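PDB 5O5C: putative decarboxylase involved in desferrioxamine biosynthesis from Erwinia amylovora, which acts as the pyridoxal-5'-phosphate-dependent lysine decarboxylase of the desferrioxamine pathway, probably supplying cadaverine for assembly of the siderophore. Local coordinates for residues D163-S168 against K375-R381; D322-Y328 against G339-R344. One frame throughout, in Å; residues are numbered along the deposited sequence.

Contact 1. Residues D163-S168 against K375-R381. With PLP (pyridoxal-5'-phosphate), chain G.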
loop_
_atom_site.group_PDB
_atom_site.type_symbol
_atom_site.label_atom_id
_atom_site.label_comp_id
_atom_site.label_asym_id
_atom_site.label_seq_id
_atom_site.Cartn_x
_atom_site.Cartn_y
_atom_site.Cartn_z
ATOM N N ASP B 163 20.496 -2.034 -1.244
ATOM C CA ASP B 163 19.423 -2.014 -0.242
ATOM C C ASP B 163 18.034 -2.053 -0.882
ATOM O O ASP B 163 17.890 -1.966 -2.117
ATOM C CB ASP B 163 19.566 -0.752 0.591
ATOM C CG ASP B 163 18.913 -0.840 1.974
ATOM O OD1 ASP B 163 18.212 -1.805 2.329
ATOM O OD2 ASP B 163 19.099 0.123 2.723
ATOM N N GLY B 164 17.005 -2.152 -0.052
ATOM C CA GLY B 164 15.621 -2.055 -0.568
ATOM C C GLY B 164 14.567 -1.797 0.466
ATOM O O GLY B 164 14.868 -1.585 1.625
ATOM N N ILE B 165 13.315 -1.853 0.045
ATOM C CA ILE B 165 12.221 -1.499 0.908
ATOM C C ILE B 165 10.956 -2.247 0.467
ATOM O O ILE B 165 10.802 -2.587 -0.686
ATOM C CB ILE B 165 12.054 0.030 0.883
ATOM C CG1 ILE B 165 10.875 0.472 1.708
ATOM C CG2 ILE B 165 11.915 0.550 -0.524
ATOM C CD1 ILE B 165 11.145 0.482 3.168
ATOM N N PHE B 166 10.075 -2.536 1.408
ATOM C CA PHE B 166 8.811 -3.105 1.057
ATOM C C PHE B 166 7.851 -1.942 0.708
ATOM O O PHE B 166 7.761 -0.926 1.420
ATOM C CB PHE B 166 8.286 -3.977 2.164
ATOM C CG PHE B 166 8.774 -5.402 2.126
ATOM C CD1 PHE B 166 9.991 -5.758 2.689
ATOM C CD2 PHE B 166 7.962 -6.422 1.601
ATOM C CE1 PHE B 166 10.443 -7.075 2.657
ATOM C CE2 PHE B 166 8.403 -7.750 1.575
ATOM C CZ PHE B 166 9.629 -8.078 2.116
ATOM N N THR B 167 7.104 -2.144 -0.366
ATOM C CA THR B 167 6.087 -1.221 -0.852
ATOM C C THR B 167 4.764 -1.914 -0.995
ATOM O O THR B 167 4.684 -3.091 -0.758
ATOM C CB THR B 167 6.419 -0.819 -2.264
ATOM O OG1 THR B 167 6.369 -1.996 -3.056
ATOM C CG2 THR B 167 7.796 -0.231 -2.320
ATOM N N SER B 168 3.745 -1.203 -1.508
ATOM C CA SER B 168 2.421 -1.775 -1.639
ATOM C C SER B 168 2.379 -2.825 -2.675
ATOM O O SER B 168 1.490 -3.678 -2.671
ATOM C CB SER B 168 1.362 -0.731 -1.963
ATOM O OG SER B 168 1.614 0.103 -3.045
ATOM N N LYS B 375 13.802 5.419 3.304
ATOM C CA LYS B 375 13.875 4.803 1.967
ATOM C C LYS B 375 12.521 4.618 1.223
ATOM O O LYS B 375 12.450 4.005 0.144
ATOM C CB LYS B 375 14.522 3.408 2.068
ATOM C CG LYS B 375 15.790 3.311 2.913
ATOM C CD LYS B 375 16.384 1.909 3.000
ATOM C CE LYS B 375 15.551 0.955 3.818
ATOM N NZ LYS B 375 16.191 -0.349 4.074
ATOM N N SER B 376 11.461 5.152 1.776
ATOM C CA SER B 376 10.090 4.823 1.373
ATOM C C SER B 376 9.439 6.060 0.873
ATOM O O SER B 376 9.850 7.153 1.277
ATOM C CB SER B 376 9.334 4.281 2.587
ATOM O OG SER B 376 8.036 3.791 2.270
ATOM N N ILE B 377 8.457 5.897 -0.026
ATOM C CA ILE B 377 7.536 6.930 -0.423
ATOM C C ILE B 377 6.165 6.802 0.271
ATOM O O ILE B 377 5.231 7.568 -0.029
ATOM C CB ILE B 377 7.374 7.098 -1.988
ATOM C CG1 ILE B 377 6.965 5.823 -2.655
ATOM C CG2 ILE B 377 8.622 7.699 -2.634
ATOM C CD1 ILE B 377 5.984 6.030 -3.759
ATOM N N GLN B 378 6.043 5.850 1.195
ATOM C CA GLN B 378 4.926 5.795 2.132
ATOM C C GLN B 378 5.396 6.331 3.498
ATOM O O GLN B 378 6.609 6.437 3.774
ATOM C CB GLN B 378 4.479 4.332 2.311
ATOM C CG GLN B 378 3.978 3.616 1.044
ATOM C CD GLN B 378 3.771 2.109 1.221
ATOM O OE1 GLN B 378 4.674 1.321 1.039
ATOM N NE2 GLN B 378 2.577 1.720 1.529
ATOM N N THR B 379 4.422 6.588 4.365
ATOM C CA THR B 379 4.675 6.842 5.743
ATOM C C THR B 379 4.288 5.612 6.594
ATOM O O THR B 379 5.004 4.643 6.621
ATOM C CB THR B 379 4.065 8.192 6.183
ATOM O OG1 THR B 379 4.396 9.238 5.240
ATOM C CG2 THR B 379 4.680 8.611 7.560
ATOM N N THR B 380 3.133 5.615 7.239
ATOM C CA THR B 380 2.631 4.467 7.916
ATOM C C THR B 380 2.611 3.225 7.011
ATOM O O THR B 380 2.040 3.258 5.927
ATOM C CB THR B 380 1.207 4.743 8.391
ATOM O OG1 THR B 380 1.283 5.748 9.350
ATOM C CG2 THR B 380 0.582 3.546 9.012
ATOM N N ARG B 381 3.222 2.154 7.467
ATOM C CA ARG B 381 3.370 0.975 6.650
ATOM C C ARG B 381 3.314 -0.299 7.491
ATOM O O ARG B 381 3.936 -0.379 8.506
ATOM C CB ARG B 381 4.658 1.051 5.866
ATOM C CG ARG B 381 4.742 0.083 4.711
ATOM C CD ARG B 381 6.051 0.305 3.954
ATOM N NE ARG B 381 7.157 -0.487 4.515
ATOM C CZ ARG B 381 8.247 -0.008 5.093
ATOM N NH1 ARG B 381 8.432 1.300 5.294
ATOM N NH2 ARG B 381 9.162 -0.854 5.521
HETATM N N1 PLP G . -1.619 13.768 7.135
HETATM C C2 PLP G . -1.730 13.847 8.486
HETATM C C2A PLP G . -2.425 14.997 9.148
HETATM C C3 PLP G . -1.208 12.771 9.338
HETATM O O3 PLP G . -1.327 12.878 10.692
HETATM C C4 PLP G . -0.534 11.633 8.662
HETATM C C4A PLP G . 0.015 10.498 9.444
HETATM C C5 PLP G . -0.466 11.667 7.169
HETATM C C6 PLP G . -1.036 12.743 6.482
HETATM C C5A PLP G . 0.185 10.526 6.407
HETATM O O4P PLP G . -0.617 9.345 6.530
HETATM P P PLP G . 0.035 7.869 6.603
HETATM O O1P PLP G . -1.184 7.003 6.851
HETATM O O2P PLP G . 0.644 7.707 5.229
HETATM O O3P PLP G . 0.995 7.885 7.747
HETATM O O HOH W 1 7.345 1.754 1.036
#
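The outer side of an edge strand need not be paired by another strand: here strand 163-167, at the border of the mixed sheet of a fold-type I PLP enzyme, is covered by the irregular loop 375-381. Side chains and a water meet the strand's outer polar groups. Lys-375 NZ donates to Asp-163 OD1 (3.0 Å) in a salt bridge, weakly to Asp-163 OD2 (3.2 Å), and to Gly-164 O (3.0 Å); Asp-163 OD1 also serves Gly-164 N and Gln-146. Water 1 donates to Phe-166 O (2.7 Å) and Gln-378 OE1 (2.7 Å) and accepts from Ser-376 OG (2.5 Å). That hydroxyl closes an ST turn by accepting from Gln-378 N (3.1 Å), while Gln-378 OE1 is further paired with Gln-172. Arg-381 lays a guanidinium face on Ile-165, with NH2 3.4 Å from Ile-165 CD1, and forms a salt bridge with Glu-145, which also takes Phe-166 N. Beyond the strand, the loop reaches the second subunit's active site, where Thr-380 OG1 donates to O3P of PLP at 2.7 Å.

Contact 2. Residues D322-Y328 against G339-R344. With PLP (pyridoxal-5'-phosphate), chain H.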
loop_
_atom_site.group_PDB
_atom_site.type_symbol
_atom_site.label_atom_id
_atom_site.label_comp_id
_atom_site.label_asym_id
_atom_site.label_seq_id
_atom_site.Cartn_x
_atom_site.Cartn_y
_atom_site.Cartn_z
ATOM N N ASP B 322 20.412 -1.435 -11.983
ATOM C CA ASP B 322 20.514 -0.337 -11.014
ATOM C C ASP B 322 19.387 -0.438 -9.981
ATOM O O ASP B 322 19.637 -0.162 -8.765
ATOM C CB ASP B 322 20.541 1.005 -11.733
ATOM C CG ASP B 322 21.772 1.151 -12.563
ATOM O OD1 ASP B 322 22.826 1.197 -11.941
ATOM O OD2 ASP B 322 21.686 1.129 -13.807
ATOM N N SER B 323 18.190 -0.849 -10.458
ATOM C CA SER B 323 17.051 -1.279 -9.588
ATOM C C SER B 323 16.297 -2.506 -10.026
ATOM O O SER B 323 16.367 -2.904 -11.180
ATOM C CB SER B 323 15.998 -0.191 -9.465
ATOM O OG SER B 323 15.614 0.281 -10.746
ATOM N N VAL B 324 15.544 -3.075 -9.079
ATOM C CA VAL B 324 14.793 -4.299 -9.301
ATOM C C VAL B 324 13.473 -4.222 -8.536
ATOM O O VAL B 324 13.457 -3.866 -7.309
ATOM C CB VAL B 324 15.514 -5.603 -8.853
ATOM C CG1 VAL B 324 14.712 -6.828 -9.285
ATOM C CG2 VAL B 324 16.907 -5.740 -9.402
ATOM N N THR B 325 12.392 -4.537 -9.227
ATOM C CA THR B 325 11.108 -4.700 -8.574
ATOM C C THR B 325 10.741 -6.181 -8.482
ATOM O O THR B 325 10.861 -6.928 -9.449
ATOM C CB THR B 325 9.957 -3.981 -9.284
ATOM O OG1 THR B 325 9.720 -4.621 -10.548
ATOM C CG2 THR B 325 10.228 -2.665 -9.497
ATOM N N VAL B 326 10.190 -6.546 -7.345
ATOM C CA VAL B 326 9.910 -7.932 -6.987
ATOM C C VAL B 326 8.515 -8.041 -6.349
ATOM O O VAL B 326 8.274 -7.304 -5.392
ATOM C CB VAL B 326 10.951 -8.365 -5.929
ATOM C CG1 VAL B 326 10.597 -9.696 -5.327
ATOM C CG2 VAL B 326 12.331 -8.422 -6.536
ATOM N N ASP B 327 7.647 -8.983 -6.801
ATOM C CA ASP B 327 6.312 -9.208 -6.154
ATOM C C ASP B 327 6.201 -10.578 -5.539
ATOM O O ASP B 327 6.066 -11.557 -6.249
ATOM C CB ASP B 327 5.095 -9.052 -7.080
ATOM C CG ASP B 327 4.574 -7.648 -7.189
ATOM O OD1 ASP B 327 5.076 -6.709 -6.595
ATOM O OD2 ASP B 327 3.621 -7.496 -7.950
ATOM N N TYR B 328 6.256 -10.620 -4.201
ATOM C CA TYR B 328 6.141 -11.841 -3.474
ATOM C C TYR B 328 4.712 -12.295 -3.479
ATOM O O TYR B 328 4.454 -13.530 -3.331
ATOM C CB TYR B 328 6.625 -11.743 -2.034
ATOM C CG TYR B 328 7.946 -11.080 -1.829
ATOM C CD1 TYR B 328 9.133 -11.807 -1.990
ATOM C CD2 TYR B 328 8.051 -9.731 -1.466
ATOM C CE1 TYR B 328 10.366 -11.230 -1.776
ATOM C CE2 TYR B 328 9.319 -9.141 -1.261
ATOM C CZ TYR B 328 10.480 -9.908 -1.446
ATOM O OH TYR B 328 11.781 -9.376 -1.261
ATOM N N GLY B 339 5.483 -7.031 -1.521
ATOM C CA GLY B 339 6.306 -6.677 -2.613
ATOM C C GLY B 339 7.297 -5.664 -2.165
ATOM O O GLY B 339 7.123 -5.026 -1.130
ATOM N N ALA B 340 8.354 -5.578 -2.932
ATOM C CA ALA B 340 9.519 -4.803 -2.569
ATOM C C ALA B 340 10.287 -4.289 -3.758
ATOM O O ALA B 340 10.192 -4.846 -4.882
ATOM C CB ALA B 340 10.440 -5.637 -1.679
ATOM N N PHE B 341 11.024 -3.204 -3.477
ATOM C CA PHE B 341 11.844 -2.455 -4.448
ATOM C C PHE B 341 13.312 -2.467 -4.016
ATOM O O PHE B 341 13.612 -2.202 -2.866
ATOM C CB PHE B 341 11.348 -1.025 -4.495
ATOM C CG PHE B 341 12.171 -0.148 -5.342
ATOM C CD1 PHE B 341 12.182 -0.323 -6.692
ATOM C CD2 PHE B 341 13.010 0.804 -4.779
ATOM C CE1 PHE B 341 12.984 0.431 -7.502
ATOM C CE2 PHE B 341 13.794 1.605 -5.591
ATOM C CZ PHE B 341 13.802 1.392 -6.956
ATOM N N PHE B 342 14.223 -2.748 -4.942
ATOM C CA PHE B 342 15.625 -2.891 -4.645
ATOM C C PHE B 342 16.471 -1.958 -5.475
ATOM O O PHE B 342 16.204 -1.816 -6.646
ATOM C CB PHE B 342 16.070 -4.309 -4.885
ATOM C CG PHE B 342 15.397 -5.271 -3.992
ATOM C CD1 PHE B 342 14.160 -5.765 -4.319
ATOM C CD2 PHE B 342 15.954 -5.602 -2.772
ATOM C CE1 PHE B 342 13.506 -6.593 -3.484
ATOM C CE2 PHE B 342 15.276 -6.417 -1.910
ATOM C CZ PHE B 342 14.051 -6.914 -2.258
ATOM N N VAL B 343 17.511 -1.381 -4.852
ATOM C CA VAL B 343 18.517 -0.557 -5.544
ATOM C C VAL B 343 19.970 -1.120 -5.465
ATOM O O VAL B 343 20.349 -1.737 -4.497
ATOM C CB VAL B 343 18.519 0.866 -5.032
ATOM C CG1 VAL B 343 17.252 1.588 -5.482
ATOM C CG2 VAL B 343 18.705 0.949 -3.522
ATOM N N ARG B 344 20.763 -0.879 -6.493
ATOM C CA ARG B 344 22.146 -1.317 -6.515
ATOM C C ARG B 344 22.957 -0.500 -5.474
ATOM O O ARG B 344 23.766 -1.049 -4.778
ATOM C CB ARG B 344 22.708 -1.104 -7.912
ATOM C CG ARG B 344 24.095 -1.616 -8.115
ATOM C CD ARG B 344 24.579 -1.497 -9.560
ATOM N NE ARG B 344 25.703 -2.393 -9.632
ATOM C CZ ARG B 344 25.779 -3.530 -10.301
ATOM N NH1 ARG B 344 24.768 -3.961 -11.012
ATOM N NH2 ARG B 344 26.865 -4.271 -10.233
HETATM N N1 PLP H . 5.265 -5.323 -13.284
HETATM C C2 PLP H . 4.919 -6.502 -13.841
HETATM C C2A PLP H . 5.880 -7.242 -14.722
HETATM C C3 PLP H . 3.589 -7.057 -13.552
HETATM O O3 PLP H . 3.176 -8.253 -14.088
HETATM C C4 PLP H . 2.730 -6.253 -12.647
HETATM C C4A PLP H . 1.345 -6.669 -12.338
HETATM C C5 PLP H . 3.223 -4.984 -12.109
HETATM C C6 PLP H . 4.485 -4.572 -12.490
HETATM C C5A PLP H . 2.341 -4.159 -11.199
HETATM O O4P PLP H . 2.310 -4.913 -9.977
HETATM P P PLP H . 1.353 -4.656 -8.701
HETATM O O1P PLP H . -0.000 -5.103 -9.153
HETATM O O2P PLP H . 1.894 -5.592 -7.651
HETATM O O3P PLP H . 1.387 -3.224 -8.296
#
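Phe-342 lies at the apolar centre of this antiparallel strand pair, which belongs to the central sheet of the fold-type I PLP enzymes. Phe-342 CB packs 4.2 Å from Val-324 CB and its CE1 3.7 Å from Val-326 CG2, and Tyr-328 extends the patch with CE2 3.7 Å from Ala-340 CB. Helix 140-156 covers this face, and its Thr-152 hydrogen-bonds the hydroxyl of Tyr-328. On the reverse face, under helix 170-189, Phe-341 turns its ring edge to Thr-325, with CD1 4.1 Å from Thr-325 CG2. Between the faces, the hydrogen-bonded pairs Val-324/Phe-342 and Val-326/Ala-340 each exchange two backbone bonds, from Val-324 N to Phe-342 O (2.8 Å), Phe-342 N to Val-324 O (2.7 Å), Val-326 N to Ala-340 O (3.0 Å) and Ala-340 N to Val-326 O (3.0 Å). Arg-344 N to Asp-322 O (2.6 Å) closes one end of the ladder. At the other end strand 323-327 brings Asp-327 to the cofactor pocket. Across from it stands Gly-339, where a beta carbon would clash with the carboxylate; Asp-327 OD2 lies 2.6 Å from O2P of PLP.

In the fold
The two contacts show how one sheet can serve two active sites. Their centres lie 11 Å apart, and strands 163-167 and 339-343 are antiparallel neighbours in the sheet, joined by probable hydrogen bonds from Val-343 N to Asp-163 O (2.8 Å) and from Phe-341 N to Ile-165 O (2.9 Å). Across the sheet run strands 163-167, 339-343 and 323-327, with loop 375-381 lying against the outer edge of 163-167. Along the chain contact 2 is nested within the long excursion closed by contact 1, and helices 140-156 and 170-189 pack on both. Contact 2 brings Asp-327 to this chain's own PLP, whereas the loop of contact 1 carries Thr-380 to the PLP of the second subunit, so the dimer completes each cofactor pocket.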